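Quinoline 2-oxidoreductase large subunit (PDB 1T3Q) probably hydroxylates quinoline next to the ring nitrogen, as the molybdenum-bearing subunit of a xanthine dehydrogenase-family enzyme that binds a molybdopterin cytosine dinucleotide cofactor. Local coordinates at residues V675-R680 with I722-H726. Residues are numbered along the deposited sequence; the frame is centred on the assembly and turned at random.
Sequences VEGQIR and IRIRH. With MCN (pterin cytosine dinucleotide), chain N.
Glu676 OE2 takes a short hydrogen bond from His726 NE2, 2.7 Å long, through its anti lone pair, the less usual choice for a carboxylate. The N-H...O angle of 164° and the 20° between carboxylate and imidazole planes show a straight, almost coplanar link, with Glu676 CG also at the ring edge. The same oxygen accepts a second bond from a water, which in turn donates to Ile724 O and so ties the carboxylate to the strand backbone. Glu676 OE1, the other oxygen, receives Arg680 NH2 at 3.2 Å, a salt bridge one helical turn along. Extended from CG to NE, the Arg680 chain carries its guanidinium to the strand, where NH1 bonds Ile722 O at 3.0 Å, bent to 147°. NE of Arg680 pairs with Glu148 of the small subunit, which also accepts the Ile722 backbone N-H, so the subunit interface helps fix the guanidinium.

Strand 722-726 forms one edge, within this chain, of a four-stranded mixed sheet, and helix 672-692 packs against that sheet, the two segment axes 10.0 Å apart. Ile724 fills the middle: its CD1 lies 3.6 Å above one face of the Arg680 guanidinium, offset toward the rim, and meets Ile679 CG2 tip to tip at 3.8 Å. Val675 lies between strand and cofactor, CG1 toward His726 and CG2 3.4 Å from C2 of the cytosine ring. On another side of the helix Gln678, its chain bent at chi2, donates from NE2 to N1' of the pterin at 3.2 Å.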
loop_
_atom_site.group_PDB
_atom_site.type_symbol
_atom_site.label_atom_id
_atom_site.label_comp_id
_atom_site.label_asym_id
_atom_site.label_seq_id
_atom_site.Cartn_x
_atom_site.Cartn_y
_atom_site.Cartn_z
ATOM N N VAL B 675 23.044 13.939 16.888
ATOM C CA VAL B 675 23.227 13.803 18.329
ATOM C C VAL B 675 22.962 15.136 19.028
ATOM O O VAL B 675 22.322 15.174 20.080
ATOM C CB VAL B 675 24.667 13.326 18.676
ATOM C CG1 VAL B 675 24.904 13.413 20.173
ATOM C CG2 VAL B 675 24.871 11.903 18.188
ATOM N N GLU B 676 23.442 16.239 18.454
ATOM C CA GLU B 676 23.213 17.525 19.094
ATOM C C GLU B 676 21.738 17.886 19.036
ATOM O O GLU B 676 21.226 18.531 19.943
ATOM C CB GLU B 676 24.076 18.627 18.464
ATOM C CG GLU B 676 25.563 18.464 18.790
ATOM C CD GLU B 676 26.359 19.751 18.644
ATOM O OE1 GLU B 676 25.782 20.775 18.217
ATOM O OE2 GLU B 676 27.567 19.736 18.963
ATOM N N GLY B 677 21.059 17.456 17.978
ATOM C CA GLY B 677 19.636 17.727 17.874
ATOM C C GLY B 677 18.922 17.016 19.018
ATOM O O GLY B 677 18.008 17.562 19.628
ATOM N N GLN B 678 19.361 15.795 19.316
ATOM C CA GLN B 678 18.779 14.999 20.400
ATOM C C GLN B 678 19.022 15.660 21.751
ATOM O O GLN B 678 18.160 15.637 22.632
ATOM C CB GLN B 678 19.382 13.594 20.397
ATOM C CG GLN B 678 18.956 12.745 19.212
ATOM C CD GLN B 678 17.483 12.396 19.269
ATOM O OE1 GLN B 678 17.043 11.679 20.166
ATOM N NE2 GLN B 678 16.711 12.910 18.317
ATOM N N ILE B 679 20.209 16.238 21.914
ATOM C CA ILE B 679 20.558 16.912 23.156
ATOM C C ILE B 679 19.711 18.170 23.355
ATOM O O ILE B 679 19.180 18.404 24.442
ATOM C CB ILE B 679 22.060 17.303 23.178
ATOM C CG1 ILE B 679 22.927 16.049 23.317
ATOM C CG2 ILE B 679 22.332 18.263 24.324
ATOM C CD1 ILE B 679 24.415 16.307 23.113
ATOM N N ARG B 680 19.588 18.990 22.314
ATOM C CA ARG B 680 18.794 20.209 22.433
ATOM C C ARG B 680 17.318 19.890 22.648
ATOM O O ARG B 680 16.649 20.540 23.448
ATOM C CB ARG B 680 18.984 21.100 21.193
ATOM C CG ARG B 680 20.405 21.644 21.074
ATOM C CD ARG B 680 20.493 22.838 20.123
ATOM N NE ARG B 680 21.797 23.498 20.229
ATOM C CZ ARG B 680 22.906 23.080 19.626
ATOM N NH1 ARG B 680 24.038 23.751 19.798
ATOM N NH2 ARG B 680 22.884 22.010 18.836
ATOM N N ILE B 722 21.949 26.791 23.256
ATOM C CA ILE B 722 22.651 25.798 24.057
ATOM C C ILE B 722 24.068 25.518 23.570
ATOM O O ILE B 722 24.296 25.365 22.368
ATOM C CB ILE B 722 21.832 24.479 24.039
ATOM C CG1 ILE B 722 20.457 24.735 24.660
ATOM C CG2 ILE B 722 22.581 23.366 24.764
ATOM C CD1 ILE B 722 19.382 23.750 24.209
ATOM N N ARG B 723 25.017 25.449 24.502
ATOM C CA ARG B 723 26.403 25.153 24.143
ATOM C C ARG B 723 26.694 23.689 24.461
ATOM O O ARG B 723 26.443 23.217 25.573
ATOM C CB ARG B 723 27.376 26.066 24.896
ATOM C CG ARG B 723 28.810 26.007 24.356
ATOM C CD ARG B 723 29.551 27.326 24.582
ATOM N NE ARG B 723 30.523 27.283 25.675
ATOM C CZ ARG B 723 31.707 26.677 25.610
ATOM N NH1 ARG B 723 32.525 26.696 26.654
ATOM N NH2 ARG B 723 32.074 26.047 24.507
ATOM N N ILE B 724 27.218 22.974 23.473
ATOM C CA ILE B 724 27.509 21.554 23.627
ATOM C C ILE B 724 28.949 21.180 23.327
ATOM O O ILE B 724 29.529 21.658 22.361
ATOM C CB ILE B 724 26.643 20.713 22.670
ATOM C CG1 ILE B 724 25.162 21.005 22.904
ATOM C CG2 ILE B 724 26.959 19.230 22.845
ATOM C CD1 ILE B 724 24.253 20.352 21.870
ATOM N N ARG B 725 29.509 20.306 24.152
ATOM C CA ARG B 725 30.856 19.806 23.932
ATOM C C ARG B 725 30.770 18.280 24.004
ATOM O O ARG B 725 29.910 17.728 24.705
ATOM C CB ARG B 725 31.828 20.384 24.967
ATOM C CG ARG B 725 32.170 21.853 24.695
ATOM C CD ARG B 725 32.827 21.990 23.326
ATOM N NE ARG B 725 33.005 23.373 22.878
ATOM N N HIS B 726 31.642 17.603 23.263
ATOM C CA HIS B 726 31.634 16.143 23.205
ATOM C C HIS B 726 32.928 15.460 23.646
ATOM O O HIS B 726 34.028 15.995 23.475
ATOM C CB HIS B 726 31.343 15.688 21.772
ATOM C CG HIS B 726 30.118 16.301 21.166
ATOM N ND1 HIS B 726 28.858 15.773 21.338
ATOM C CD2 HIS B 726 29.966 17.397 20.385
ATOM C CE1 HIS B 726 27.980 16.514 20.688
ATOM N NE2 HIS B 726 28.626 17.506 20.101
HETATM N N1 MCN N . 22.961 8.685 17.620
HETATM C C2 MCN N . 24.196 8.847 16.912
HETATM N N3 MCN N . 25.289 8.341 17.598
HETATM C C4 MCN N . 25.277 7.732 18.848
HETATM C C5 MCN N . 23.984 7.604 19.532
HETATM C C6 MCN N . 22.844 8.072 18.922
HETATM O O2 MCN N . 24.233 9.404 15.837
HETATM N N4 MCN N . 26.382 7.280 19.403
HETATM C "C1'" MCN N . 21.688 9.211 16.856
HETATM C C2D MCN N . 20.916 8.028 16.113
HETATM O "O2'" MCN N . 20.321 8.526 14.862
HETATM C "C3'" MCN N . 19.917 7.561 17.151
HETATM C C4D MCN N . 19.482 8.822 17.859
HETATM O O4D MCN N . 20.661 9.764 17.727
HETATM O "O3'" MCN N . 18.787 6.893 16.488
HETATM C "C5'" MCN N . 18.938 8.631 19.303
HETATM O "O5'" MCN N . 19.915 7.877 19.976
HETATM P PA MCN N . 19.648 6.508 20.716
HETATM O O1A MCN N . 20.324 5.454 19.895
HETATM O O2A MCN N . 20.054 6.778 22.155
HETATM O O3A MCN N . 18.073 6.146 20.909
HETATM P PB MCN N . 16.982 5.605 19.870
HETATM O O1B MCN N . 16.536 4.268 20.365
HETATM O O2B MCN N . 17.482 5.690 18.458
HETATM O O3B MCN N . 15.791 6.673 19.995
HETATM C C10 MCN N . 14.851 6.585 21.037
HETATM C "C9'" MCN N . 15.200 7.679 21.992
HETATM C "C8'" MCN N . 14.104 7.615 23.081
HETATM S "S8'" MCN N . 14.053 6.097 24.024
HETATM C "C7'" MCN N . 13.237 8.584 23.385
HETATM S "S7'" MCN N . 11.965 8.482 24.634
HETATM C "C6'" MCN N . 13.281 9.895 22.529
HETATM C C7 MCN N . 14.657 10.119 21.962
HETATM O "O9'" MCN N . 15.109 8.982 21.246
HETATM N "N5'" MCN N . 12.115 9.781 21.558
HETATM C C4A MCN N . 12.326 10.748 20.497
HETATM N "N8'" MCN N . 14.651 11.288 21.019
HETATM C C4B MCN N . 13.479 11.512 20.238
HETATM N "N1'" MCN N . 13.642 12.446 19.185
HETATM C "C2'" MCN N . 12.564 12.589 18.379
HETATM N "N2'" MCN N . 12.664 13.479 17.368
HETATM N "N3'" MCN N . 11.400 11.862 18.535
HETATM C "C4'" MCN N . 11.167 10.884 19.572
HETATM O "O4'" MCN N . 10.118 10.289 19.639
HETATM O O HOH W 1 29.316 21.614 19.566
#